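PDB 4ND2: lactate dehydrogenase, adjacent gene encodes predicted malate dehydrogenase from Cryptosporidium parvum, which probably catalyses the NAD-dependent interconversion of (S)-lactate and pyruvate, and is captured here with pyruvate and an acetylpyridine analogue of NAD. Local coordinates for residues G17-I22 / A238-M243; D26-V31 / Y247-K252; T156-H161 / V188-V193. One frame throughout, in Å; residues are numbered along the deposited sequence.

Contact 1. Residues G17-I22 / A238-M243; sequences GNIAYI and AAAVKM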
ATOM      1  N   GLY A  17      -9.842  19.383  -0.905  1.00 17.67           N
ATOM      2  CA  GLY A  17     -10.065  18.380  -1.942  1.00 17.81           C
ATOM      3  C   GLY A  17      -8.976  17.325  -1.981  1.00 17.86           C
ATOM      4  O   GLY A  17      -9.265  16.137  -2.124  1.00 17.57           O
ATOM      5  N   ASN A  18      -7.722  17.755  -1.850  1.00 18.03           N
ATOM      6  CA  ASN A  18      -6.592  16.824  -1.799  1.00 18.21           C
ATOM      7  C   ASN A  18      -6.658  15.884  -0.603  1.00 17.49           C
ATOM      8  O   ASN A  18      -6.352  14.702  -0.730  1.00 17.48           O
ATOM      9  CB  ASN A  18      -5.257  17.575  -1.776  1.00 18.83           C
ATOM     10  CG  ASN A  18      -4.771  17.952  -3.158  1.00 19.73           C
ATOM     11  OD1 ASN A  18      -5.277  17.469  -4.172  1.00 20.35           O
ATOM     12  ND2 ASN A  18      -3.762  18.808  -3.205  1.00 20.72           N
ATOM     13  N   ILE A  19      -7.053  16.405   0.555  1.00 17.20           N
ATOM     14  CA  ILE A  19      -7.198  15.568   1.747  1.00 17.09           C
ATOM     15  C   ILE A  19      -8.209  14.451   1.491  1.00 16.92           C
ATOM     16  O   ILE A  19      -7.935  13.281   1.758  1.00 16.55           O
ATOM     17  CB  ILE A  19      -7.629  16.389   2.979  1.00 17.07           C
ATOM     18  CG1 ILE A  19      -6.483  17.298   3.433  1.00 17.30           C
ATOM     19  CG2 ILE A  19      -8.049  15.470   4.119  1.00 17.09           C
ATOM     20  CD1 ILE A  19      -6.883  18.321   4.476  1.00 17.26           C
ATOM     21  N   ALA A  20      -9.375  14.818   0.968  1.00 16.88           N
ATOM     22  CA  ALA A  20     -10.427  13.843   0.673  1.00 16.80           C
ATOM     23  C   ALA A  20      -9.939  12.766  -0.296  1.00 16.69           C
ATOM     24  O   ALA A  20     -10.220  11.580  -0.114  1.00 16.80           O
ATOM     25  CB  ALA A  20     -11.651  14.548   0.108  1.00 16.94           C
ATOM     26  N   TYR A  21      -9.200  13.202  -1.313  1.00 16.64           N
ATOM     27  CA  TYR A  21      -8.636  12.339  -2.351  1.00 16.83           C
ATOM     28  C   TYR A  21      -7.723  11.271  -1.751  1.00 16.89           C
ATOM     29  O   TYR A  21      -7.854  10.081  -2.049  1.00 16.54           O
ATOM     30  CB  TYR A  21      -7.839  13.224  -3.321  1.00 16.88           C
ATOM     31  CG  TYR A  21      -7.455  12.656  -4.674  1.00 16.91           C
ATOM     32  CD1 TYR A  21      -8.287  11.783  -5.372  1.00 17.11           C
ATOM     33  CD2 TYR A  21      -6.280  13.073  -5.297  1.00 17.05           C
ATOM     34  CE1 TYR A  21      -7.935  11.309  -6.625  1.00 17.04           C
ATOM     35  CE2 TYR A  21      -5.922  12.607  -6.550  1.00 17.09           C
ATOM     36  CZ  TYR A  21      -6.754  11.729  -7.212  1.00 17.26           C
ATOM     37  OH  TYR A  21      -6.396  11.275  -8.462  1.00 17.40           O
ATOM     38  N   ILE A  22      -6.810  11.713  -0.893  1.00 17.07           N
ATOM     39  CA  ILE A  22      -5.803  10.834  -0.292  1.00 17.50           C
ATOM     40  C   ILE A  22      -6.407   9.930   0.781  1.00 17.40           C
ATOM     41  O   ILE A  22      -6.092   8.739   0.835  1.00 17.38           O
ATOM     42  CB  ILE A  22      -4.632  11.655   0.296  1.00 17.89           C
ATOM     43  CG1 ILE A  22      -3.935  12.456  -0.811  1.00 18.08           C
ATOM     44  CG2 ILE A  22      -3.636  10.755   1.024  1.00 18.24           C
ATOM     45  CD1 ILE A  22      -3.406  11.625  -1.958  1.00 18.37           C
ATOM     46  N   ALA A 238      -1.161  16.277   2.495  1.00 15.61           N
ATOM     47  CA  ALA A 238      -0.544  15.010   2.879  1.00 15.72           C
ATOM     48  C   ALA A 238      -0.135  15.020   4.346  1.00 15.80           C
ATOM     49  O   ALA A 238      -0.308  14.022   5.045  1.00 15.64           O
ATOM     50  CB  ALA A 238       0.656  14.715   1.994  1.00 15.75           C
ATOM     51  N   ALA A 239       0.400  16.154   4.801  1.00 15.99           N
ATOM     52  CA  ALA A 239       0.805  16.322   6.196  1.00 16.21           C
ATOM     53  C   ALA A 239      -0.373  16.137   7.150  1.00 16.60           C
ATOM     54  O   ALA A 239      -0.252  15.466   8.176  1.00 16.56           O
ATOM     55  CB  ALA A 239       1.432  17.693   6.398  1.00 16.28           C
ATOM     56  N   ALA A 240      -1.513  16.734   6.803  1.00 16.79           N
ATOM     57  CA  ALA A 240      -2.729  16.610   7.609  1.00 17.01           C
ATOM     58  C   ALA A 240      -3.204  15.160   7.699  1.00 16.99           C
ATOM     59  O   ALA A 240      -3.670  14.723   8.753  1.00 17.05           O
ATOM     60  CB  ALA A 240      -3.832  17.489   7.040  1.00 17.06           C
ATOM     61  N   VAL A 241      -3.084  14.423   6.595  1.00 17.08           N
ATOM     62  CA  VAL A 241      -3.486  13.016   6.554  1.00 17.45           C
ATOM     63  C   VAL A 241      -2.591  12.169   7.463  1.00 17.76           C
ATOM     64  O   VAL A 241      -3.080  11.289   8.174  1.00 17.62           O
ATOM     65  CB  VAL A 241      -3.476  12.450   5.112  1.00 17.55           C
ATOM     66  CG1 VAL A 241      -3.738  10.948   5.110  1.00 17.72           C
ATOM     67  CG2 VAL A 241      -4.515  13.156   4.252  1.00 17.64           C
ATOM     68  N   LYS A 242      -1.289  12.446   7.455  1.00 18.14           N
ATOM     69  CA  LYS A 242      -0.360  11.743   8.343  1.00 18.62           C
ATOM     70  C   LYS A 242      -0.754  11.949   9.805  1.00 18.24           C
ATOM     71  O   LYS A 242      -0.701  11.014  10.600  1.00 17.87           O
ATOM     72  CB  LYS A 242       1.086  12.207   8.118  1.00 19.43           C
ATOM     73  CG  LYS A 242       1.647  11.947   6.723  1.00 20.14           C
ATOM     74  CD  LYS A 242       1.596  10.486   6.296  1.00 20.85           C
ATOM     75  CE  LYS A 242       2.498   9.605   7.151  1.00 21.52           C
ATOM     76  NZ  LYS A 242       2.439   8.188   6.703  1.00 22.19           N
ATOM     77  N   MET A 243      -1.174  13.164  10.146  1.00 18.11           N
ATOM     78  CA  MET A 243      -1.633  13.470  11.503  1.00 18.18           C
ATOM     79  C   MET A 243      -2.937  12.744  11.838  1.00 18.09           C
ATOM     80  O   MET A 243      -3.095  12.233  12.946  1.00 17.77           O
ATOM     81  CB  MET A 243      -1.803  14.981  11.685  1.00 18.34           C
ATOM     82  CG  MET A 243      -0.490  15.745  11.616  1.00 18.61           C
ATOM     83  SD  MET A 243      -0.678  17.533  11.734  1.00 18.93           S
ATOM     84  CE  MET A 243      -1.271  17.706  13.413  1.00 18.66           C
TER
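Ile-19 and Ile-22 of helix 14-26, the helix that follows the glycine-rich dinucleotide loop of the Rossmann fold, pack on Ala-240 and Val-241 of helix 234-248. The contact thus joins the NAD-binding domain to the C-terminal domain of the same chain. The two helical segments approach to 9.3 Å between axes and cross at -50°, a spacing filled by branched aliphatic side chains and one alanine. Ile-19 divides its two branches between neighbouring partners. Its CG1 arm stays beside the backbone N and is extended (chi2 170°), which carries CD1 out to Ala-240 CB at 4.1 Å. The methyl CG2, on the other branch, packs against CG2 of Val-241 at 4.2 Å. Ile-120, a residue of the NAD site, touches both Ile-19 and Ala-240, and the side chain of Ile-19 lies about 8 Å from the bound cofactor analogue. The rings of Tyr-21 and of Phe-234 of the second subunit meet with their planes at about 60°, while Ile-22 packs on Tyr-21 of that subunit. Within this chain, Ile-22 crosses Val-241 at about a right angle, and its CG2 methyl lies 4.1 Å from each of the valine methyls CG1 and CG2.

Contact 2. Residues D26-V31 / Y247-K252; sequences DNLADV and YLKDKK
Leu-28 and Leu-248 carry this contact, with a single methyl, CD1 of Leu-248, set against the forked end of Leu-28. That methyl comes 3.8 Å from Leu-28 CG and 4.0 Å from Leu-28 CD1, so it meets the branch point as well as the arms. CG of Leu-28 stands opposite the backbone N across the first torsion (chi1 178°), which brings the fork closer to the helix end than its CB direction alone would suggest. Ala-29 CB lies at the margin, 4.5 Å from Leu-248 CD1. Lys-249 adds its aliphatic part: CE lies 4.2 Å from Leu-28 CD1, and the bend about CD-CE then turns NZ. Leu-28 and Ala-29 belong to the link that leads from helix 14-26 to strand 30-34, completing the first beta-alpha-beta crossover of the Rossmann sheet; Ile-7 of the neighbouring strand touches both of them and Leu-248. A Schellman motif at Asn-27 ends helix 14-26 just before Leu-28, and another at Asp-250 ends helix 234-248 just after Lys-249. Beyond the second of these, Lys-252 NZ forms a 2.8 Å salt bridge to the syn lone pair of Asp-250 OD1, and the other carboxylate oxygen, OD2, pairs with Arg-4 of the third subunit.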
ATOM      1  N   ASP A  26      -6.408   5.859   0.406  1.00 20.92           N
ATOM      2  CA  ASP A  26      -5.846   4.974   1.436  1.00 21.19           C
ATOM      3  C   ASP A  26      -6.909   4.153   2.174  1.00 20.76           C
ATOM      4  O   ASP A  26      -6.568   3.277   2.968  1.00 20.08           O
ATOM      5  CB  ASP A  26      -5.057   5.786   2.469  1.00 21.79           C
ATOM      6  CG  ASP A  26      -3.847   6.492   1.874  1.00 22.58           C
ATOM      7  OD1 ASP A  26      -3.359   6.078   0.801  1.00 23.58           O
ATOM      8  OD2 ASP A  26      -3.376   7.468   2.489  1.00 23.22           O
ATOM      9  N   ASN A  27      -8.188   4.443   1.924  1.00 20.42           N
ATOM     10  CA  ASN A  27      -9.289   3.851   2.684  1.00 20.33           C
ATOM     11  C   ASN A  27      -9.097   4.037   4.196  1.00 19.76           C
ATOM     12  O   ASN A  27      -9.391   3.144   4.990  1.00 19.46           O
ATOM     13  CB  ASN A  27      -9.469   2.369   2.327  1.00 20.93           C
ATOM     14  CG  ASN A  27     -10.777   1.787   2.851  1.00 21.81           C
ATOM     15  OD1 ASN A  27     -11.796   2.472   2.941  1.00 22.75           O
ATOM     16  ND2 ASN A  27     -10.751   0.514   3.194  1.00 22.51           N
ATOM     17  N   LEU A  28      -8.599   5.210   4.578  1.00 19.20           N
ATOM     18  CA  LEU A  28      -8.381   5.548   5.986  1.00 19.04           C
ATOM     19  C   LEU A  28      -9.705   5.794   6.710  1.00 18.90           C
ATOM     20  O   LEU A  28      -9.863   5.436   7.877  1.00 18.56           O
ATOM     21  CB  LEU A  28      -7.491   6.790   6.092  1.00 19.01           C
ATOM     22  CG  LEU A  28      -7.171   7.332   7.486  1.00 19.07           C
ATOM     23  CD1 LEU A  28      -6.384   6.314   8.296  1.00 19.02           C
ATOM     24  CD2 LEU A  28      -6.408   8.643   7.371  1.00 19.01           C
ATOM     25  N   ALA A  29     -10.648   6.422   6.012  1.00 18.62           N
ATOM     26  CA  ALA A  29     -11.945   6.757   6.589  1.00 18.85           C
ATOM     27  C   ALA A  29     -12.924   7.177   5.500  1.00 18.90           C
ATOM     28  O   ALA A  29     -12.544   7.355   4.338  1.00 18.51           O
ATOM     29  CB  ALA A  29     -11.789   7.885   7.601  1.00 18.81           C
ATOM     30  N   ASP A  30     -14.187   7.315   5.886  1.00 19.27           N
ATOM     31  CA  ASP A  30     -15.161   8.037   5.074  1.00 19.64           C
ATOM     32  C   ASP A  30     -14.867   9.521   5.232  1.00 19.45           C
ATOM     33  O   ASP A  30     -14.349   9.950   6.266  1.00 19.29           O
ATOM     34  CB  ASP A  30     -16.593   7.758   5.537  1.00 20.05           C
ATOM     35  CG  ASP A  30     -17.066   6.355   5.197  1.00 20.65           C
ATOM     36  OD1 ASP A  30     -16.439   5.665   4.362  1.00 20.66           O
ATOM     37  OD2 ASP A  30     -18.096   5.947   5.767  1.00 21.75           O
ATOM     38  N   VAL A  31     -15.211  10.303   4.214  1.00 19.40           N
ATOM     39  CA  VAL A  31     -14.935  11.732   4.214  1.00 19.46           C
ATOM     40  C   VAL A  31     -16.213  12.541   4.001  1.00 19.74           C
ATOM     41  O   VAL A  31     -17.025  12.209   3.140  1.00 19.37           O
ATOM     42  CB  VAL A  31     -13.926  12.100   3.108  1.00 19.35           C
ATOM     43  CG1 VAL A  31     -13.675  13.604   3.085  1.00 19.46           C
ATOM     44  CG2 VAL A  31     -12.623  11.339   3.305  1.00 19.42           C
ATOM     45  N   TYR A 247      -3.700   9.561  14.811  1.00 18.04           N
ATOM     46  CA  TYR A 247      -4.820   9.521  15.740  1.00 18.19           C
ATOM     47  C   TYR A 247      -5.671   8.267  15.537  1.00 18.29           C
ATOM     48  O   TYR A 247      -5.911   7.518  16.481  1.00 18.03           O
ATOM     49  CB  TYR A 247      -5.692  10.777  15.595  1.00 18.31           C
ATOM     50  CG  TYR A 247      -6.870  10.802  16.540  1.00 18.45           C
ATOM     51  CD1 TYR A 247      -6.709  11.176  17.871  1.00 18.70           C
ATOM     52  CD2 TYR A 247      -8.144  10.443  16.110  1.00 18.63           C
ATOM     53  CE1 TYR A 247      -7.780  11.190  18.748  1.00 18.86           C
ATOM     54  CE2 TYR A 247      -9.224  10.459  16.979  1.00 18.85           C
ATOM     55  CZ  TYR A 247      -9.037  10.831  18.296  1.00 18.98           C
ATOM     56  OH  TYR A 247     -10.105  10.851  19.159  1.00 19.23           O
ATOM     57  N   LEU A 248      -6.120   8.048  14.303  1.00 18.61           N
ATOM     58  CA  LEU A 248      -7.057   6.963  13.998  1.00 19.02           C
ATOM     59  C   LEU A 248      -6.471   5.571  14.226  1.00 19.45           C
ATOM     60  O   LEU A 248      -7.196   4.652  14.595  1.00 19.50           O
ATOM     61  CB  LEU A 248      -7.570   7.083  12.557  1.00 18.82           C
ATOM     62  CG  LEU A 248      -8.489   8.278  12.276  1.00 18.75           C
ATOM     63  CD1 LEU A 248      -8.695   8.469  10.779  1.00 18.79           C
ATOM     64  CD2 LEU A 248      -9.825   8.107  12.977  1.00 18.75           C
ATOM     65  N   LYS A 249      -5.168   5.422  14.003  1.00 20.19           N
ATOM     66  CA  LYS A 249      -4.494   4.136  14.190  1.00 20.80           C
ATOM     67  C   LYS A 249      -3.729   4.047  15.515  1.00 20.73           C
ATOM     68  O   LYS A 249      -3.065   3.044  15.779  1.00 19.96           O
ATOM     69  CB  LYS A 249      -3.562   3.867  13.010  1.00 21.83           C
ATOM     70  CG  LYS A 249      -4.309   3.692  11.697  1.00 22.84           C
ATOM     71  CD  LYS A 249      -3.371   3.719  10.501  1.00 24.03           C
ATOM     72  CE  LYS A 249      -3.980   3.042   9.282  1.00 24.94           C
ATOM     73  NZ  LYS A 249      -4.467   1.653   9.536  1.00 25.54           N
ATOM     74  N   ASP A 250      -3.832   5.088  16.344  1.00 20.78           N
ATOM     75  CA  ASP A 250      -3.203   5.111  17.668  1.00 21.11           C
ATOM     76  C   ASP A 250      -1.717   4.766  17.564  1.00 21.01           C
ATOM     77  O   ASP A 250      -1.219   3.891  18.272  1.00 20.74           O
ATOM     78  CB  ASP A 250      -3.923   4.139  18.613  1.00 21.31           C
ATOM     79  CG  ASP A 250      -3.415   4.219  20.050  1.00 21.82           C
ATOM     80  OD1 ASP A 250      -3.101   5.332  20.527  1.00 21.67           O
ATOM     81  OD2 ASP A 250      -3.331   3.157  20.702  1.00 21.96           O
ATOM     82  N   LYS A 251      -1.018   5.464  16.674  1.00 21.20           N
ATOM     83  CA  LYS A 251       0.362   5.117  16.326  1.00 21.70           C
ATOM     84  C   LYS A 251       1.402   5.419  17.402  1.00 21.55           C
ATOM     85  O   LYS A 251       2.477   4.814  17.397  1.00 21.37           O
ATOM     86  CB  LYS A 251       0.793   5.845  15.052  1.00 22.35           C
ATOM     87  CG  LYS A 251       0.162   5.325  13.776  1.00 23.17           C
ATOM     88  CD  LYS A 251       0.866   5.930  12.573  1.00 24.14           C
ATOM     89  CE  LYS A 251       0.124   5.649  11.285  1.00 25.11           C
ATOM     90  NZ  LYS A 251       0.818   6.278  10.125  1.00 26.05           N
ATOM     91  N   LYS A 252       1.100   6.360  18.295  1.00 21.17           N
ATOM     92  CA  LYS A 252       2.115   6.959  19.169  1.00 21.34           C
ATOM     93  C   LYS A 252       3.260   7.502  18.306  1.00 21.13           C
ATOM     94  O   LYS A 252       4.439   7.311  18.613  1.00 21.33           O
ATOM     95  CB  LYS A 252       2.643   5.949  20.202  1.00 21.49           C
ATOM     96  CG  LYS A 252       1.580   5.085  20.867  1.00 21.77           C
ATOM     97  CD  LYS A 252       0.515   5.905  21.572  1.00 22.04           C
ATOM     98  CE  LYS A 252      -0.457   4.994  22.305  1.00 22.29           C
ATOM     99  NZ  LYS A 252      -1.634   5.721  22.851  1.00 22.52           N
TER

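Contact 3. Residues T156-H161 / V188-V193; sequences TFIAQH and VSVGGV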
ATOM      1  N   THR A 156      13.831  17.176   3.437  1.00 18.24           N
ATOM      2  CA  THR A 156      13.965  17.041   1.988  1.00 18.30           C
ATOM      3  C   THR A 156      15.186  17.791   1.460  1.00 18.29           C
ATOM      4  O   THR A 156      15.931  17.260   0.641  1.00 18.26           O
ATOM      5  CB  THR A 156      12.685  17.531   1.276  1.00 18.32           C
ATOM      6  OG1 THR A 156      11.592  16.683   1.647  1.00 18.60           O
ATOM      7  CG2 THR A 156      12.838  17.505  -0.239  1.00 18.40           C
ATOM      8  N   PHE A 157      15.389  19.014   1.943  1.00 18.45           N
ATOM      9  CA  PHE A 157      16.510  19.839   1.500  1.00 18.60           C
ATOM     10  C   PHE A 157      17.852  19.254   1.942  1.00 18.61           C
ATOM     11  O   PHE A 157      18.814  19.273   1.183  1.00 18.61           O
ATOM     12  CB  PHE A 157      16.363  21.281   1.998  1.00 18.86           C
ATOM     13  CG  PHE A 157      15.115  21.980   1.513  1.00 19.11           C
ATOM     14  CD1 PHE A 157      14.538  21.666   0.282  1.00 19.37           C
ATOM     15  CD2 PHE A 157      14.526  22.972   2.281  1.00 19.17           C
ATOM     16  CE1 PHE A 157      13.396  22.318  -0.155  1.00 19.47           C
ATOM     17  CE2 PHE A 157      13.388  23.632   1.842  1.00 19.27           C
ATOM     18  CZ  PHE A 157      12.823  23.302   0.627  1.00 19.34           C
ATOM     19  N   ILE A 158      17.902  18.720   3.158  1.00 18.88           N
ATOM     20  CA  ILE A 158      19.094  18.020   3.642  1.00 19.42           C
ATOM     21  C   ILE A 158      19.351  16.787   2.778  1.00 19.96           C
ATOM     22  O   ILE A 158      20.480  16.552   2.341  1.00 19.70           O
ATOM     23  CB  ILE A 158      18.947  17.591   5.116  1.00 19.40           C
ATOM     24  CG1 ILE A 158      18.863  18.825   6.020  1.00 19.52           C
ATOM     25  CG2 ILE A 158      20.121  16.709   5.540  1.00 19.59           C
ATOM     26  CD1 ILE A 158      18.244  18.555   7.375  1.00 19.55           C
ATOM     27  N   ALA A 159      18.293  16.014   2.533  1.00 20.14           N
ATOM     28  CA  ALA A 159      18.384  14.791   1.733  1.00 20.84           C
ATOM     29  C   ALA A 159      18.863  15.067   0.313  1.00 21.33           C
ATOM     30  O   ALA A 159      19.653  14.298  -0.243  1.00 21.66           O
ATOM     31  CB  ALA A 159      17.038  14.082   1.700  1.00 20.73           C
ATOM     32  N   GLN A 160      18.388  16.167  -0.267  1.00 22.11           N
ATOM     33  CA  GLN A 160      18.776  16.551  -1.625  1.00 22.79           C
ATOM     34  C   GLN A 160      20.249  16.955  -1.710  1.00 22.79           C
ATOM     35  O   GLN A 160      20.892  16.730  -2.737  1.00 22.40           O
ATOM     36  CB  GLN A 160      17.870  17.668  -2.159  1.00 23.92           C
ATOM     37  CG  GLN A 160      16.498  17.155  -2.583  1.00 25.12           C
ATOM     38  CD  GLN A 160      15.523  18.252  -2.976  1.00 26.15           C
ATOM     39  OE1 GLN A 160      15.551  19.359  -2.433  1.00 27.64           O
ATOM     40  NE2 GLN A 160      14.636  17.941  -3.913  1.00 26.51           N
ATOM     41  N   HIS A 161      20.785  17.544  -0.642  1.00 22.76           N
ATOM     42  CA  HIS A 161      22.212  17.859  -0.598  1.00 23.10           C
ATOM     43  C   HIS A 161      23.051  16.580  -0.635  1.00 22.85           C
ATOM     44  O   HIS A 161      23.932  16.440  -1.479  1.00 22.66           O
ATOM     45  CB  HIS A 161      22.577  18.682   0.642  1.00 23.47           C
ATOM     46  CG  HIS A 161      24.053  18.860   0.818  1.00 23.88           C
ATOM     47  ND1 HIS A 161      24.773  19.815   0.135  1.00 24.24           N
ATOM     48  CD2 HIS A 161      24.951  18.176   1.567  1.00 23.98           C
ATOM     49  CE1 HIS A 161      26.049  19.720   0.465  1.00 24.25           C
ATOM     50  NE2 HIS A 161      26.184  18.734   1.333  1.00 24.24           N
ATOM     51  N   VAL A 188      19.837  17.343  13.847  1.00 25.43           N
ATOM     52  CA  VAL A 188      19.724  16.708  12.539  1.00 24.78           C
ATOM     53  C   VAL A 188      20.650  15.493  12.481  1.00 24.48           C
ATOM     54  O   VAL A 188      21.781  15.543  12.968  1.00 23.59           O
ATOM     55  CB  VAL A 188      20.088  17.688  11.400  1.00 24.60           C
ATOM     56  CG1 VAL A 188      20.252  16.960  10.072  1.00 24.67           C
ATOM     57  CG2 VAL A 188      19.031  18.778  11.281  1.00 24.57           C
ATOM     58  N   SER A 189      20.165  14.402  11.897  1.00 23.86           N
ATOM     59  CA  SER A 189      21.022  13.258  11.600  1.00 23.92           C
ATOM     60  C   SER A 189      20.611  12.586  10.293  1.00 23.99           C
ATOM     61  O   SER A 189      19.440  12.611   9.913  1.00 23.82           O
ATOM     62  CB  SER A 189      21.029  12.251  12.755  1.00 23.96           C
ATOM     63  OG  SER A 189      19.727  11.807  13.078  1.00 24.49           O
ATOM     64  N   VAL A 190      21.598  12.019   9.602  1.00 23.61           N
ATOM     65  CA  VAL A 190      21.379  11.280   8.365  1.00 23.65           C
ATOM     66  C   VAL A 190      21.881   9.857   8.585  1.00 23.93           C
ATOM     67  O   VAL A 190      23.089   9.613   8.620  1.00 23.63           O
ATOM     68  CB  VAL A 190      22.125  11.915   7.173  1.00 23.59           C
ATOM     69  CG1 VAL A 190      21.811  11.161   5.886  1.00 23.59           C
ATOM     70  CG2 VAL A 190      21.769  13.391   7.038  1.00 23.65           C
ATOM     71  N   GLY A 191      20.947   8.926   8.756  1.00 24.12           N
ATOM     72  CA  GLY A 191      21.288   7.541   9.070  1.00 24.27           C
ATOM     73  C   GLY A 191      22.060   7.378  10.370  1.00 24.36           C
ATOM     74  O   GLY A 191      22.828   6.426  10.520  1.00 24.62           O
ATOM     75  N   GLY A 192      21.854   8.301  11.309  1.00 24.08           N
ATOM     76  CA  GLY A 192      22.571   8.299  12.584  1.00 24.37           C
ATOM     77  C   GLY A 192      23.760   9.249  12.658  1.00 24.37           C
ATOM     78  O   GLY A 192      24.280   9.496  13.744  1.00 24.92           O
ATOM     79  N   VAL A 193      24.191   9.784  11.517  1.00 24.47           N
ATOM     80  CA  VAL A 193      25.356  10.673  11.459  1.00 24.57           C
ATOM     81  C   VAL A 193      24.934  12.140  11.611  1.00 24.64           C
ATOM     82  O   VAL A 193      24.094  12.618  10.846  1.00 24.21           O
ATOM     83  CB  VAL A 193      26.115  10.517  10.124  1.00 24.66           C
ATOM     84  CG1 VAL A 193      27.347  11.414  10.096  1.00 24.68           C
ATOM     85  CG2 VAL A 193      26.509   9.063   9.898  1.00 24.86           C
TER
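Ile-158 is the residue through which the segment 156-161 grips Val-188 and Val-190; the residues around it on helix 147-162 turn to other neighbours. Thr-156, at the start of the segment, bonds through OG1 to the carbonyl O of Ser-152, one turn back. Phe-157 stacks its ring on His-215, and OE1 of Gln-160 lies in the plane of the phenyl at its edge, 3.7 Å from Phe-157 CD1. Then comes Ile-158, which reaches Val-188 with its CG1 arm and Val-190 with CG2. The CG1 arm is nearly extended (chi2 160°) and sends CD1 tip to tip toward Val-188, 3.7 Å from its CG1 and 4.0 Å from its CG2, so that the terminal methyl faces the fork of the valine. The CG2 methyl comes to CG2 of Val-190 at 4.0 Å as the two side chains slide past each other in opposite directions. What Ile-158 packs on is one side of a two-residue beta hairpin in the antiparallel sheet of the C-terminal domain. A type I' turn joins Val-190 to Val-193, closed by paired backbone bonds: Val-190 N to Val-193 O at 2.9 Å, and Val-193 N to Val-190 O at 3.1 Å. Both corner residues are glycines with positive phi, 99° at Gly-192, as a type I' turn requires. Ala-171 on strand 169-174 touches both Ile-158 and Val-188. Further along the helix, His-161 bonds through NE2 to the carbonyl O of Leu-203.

In the fold
From the N terminus, the chain opens contact 1 at 17-22 and contact 2 at 26-31, as helix 14-26 gives way to strand 30-34 in the NAD-binding domain. Contact 3 then closes first, a short loop wholly within the C-terminal domain, linking helix 147-162 to the hairpin at 188-193. Helix 234-248 next closes contact 1 with 238-243, and its C-terminal end with the loop after it closes contact 2 at 247-252. Contacts 1 and 2 therefore cross along the chain, and both enclose contact 3. In space the first two adjoin: Ala-20 CB packs on Val-31 CG1 at 3.7 Å, and together they fasten the two domains. Contact 3 stands apart, its centre about 25 Å from that of contact 1.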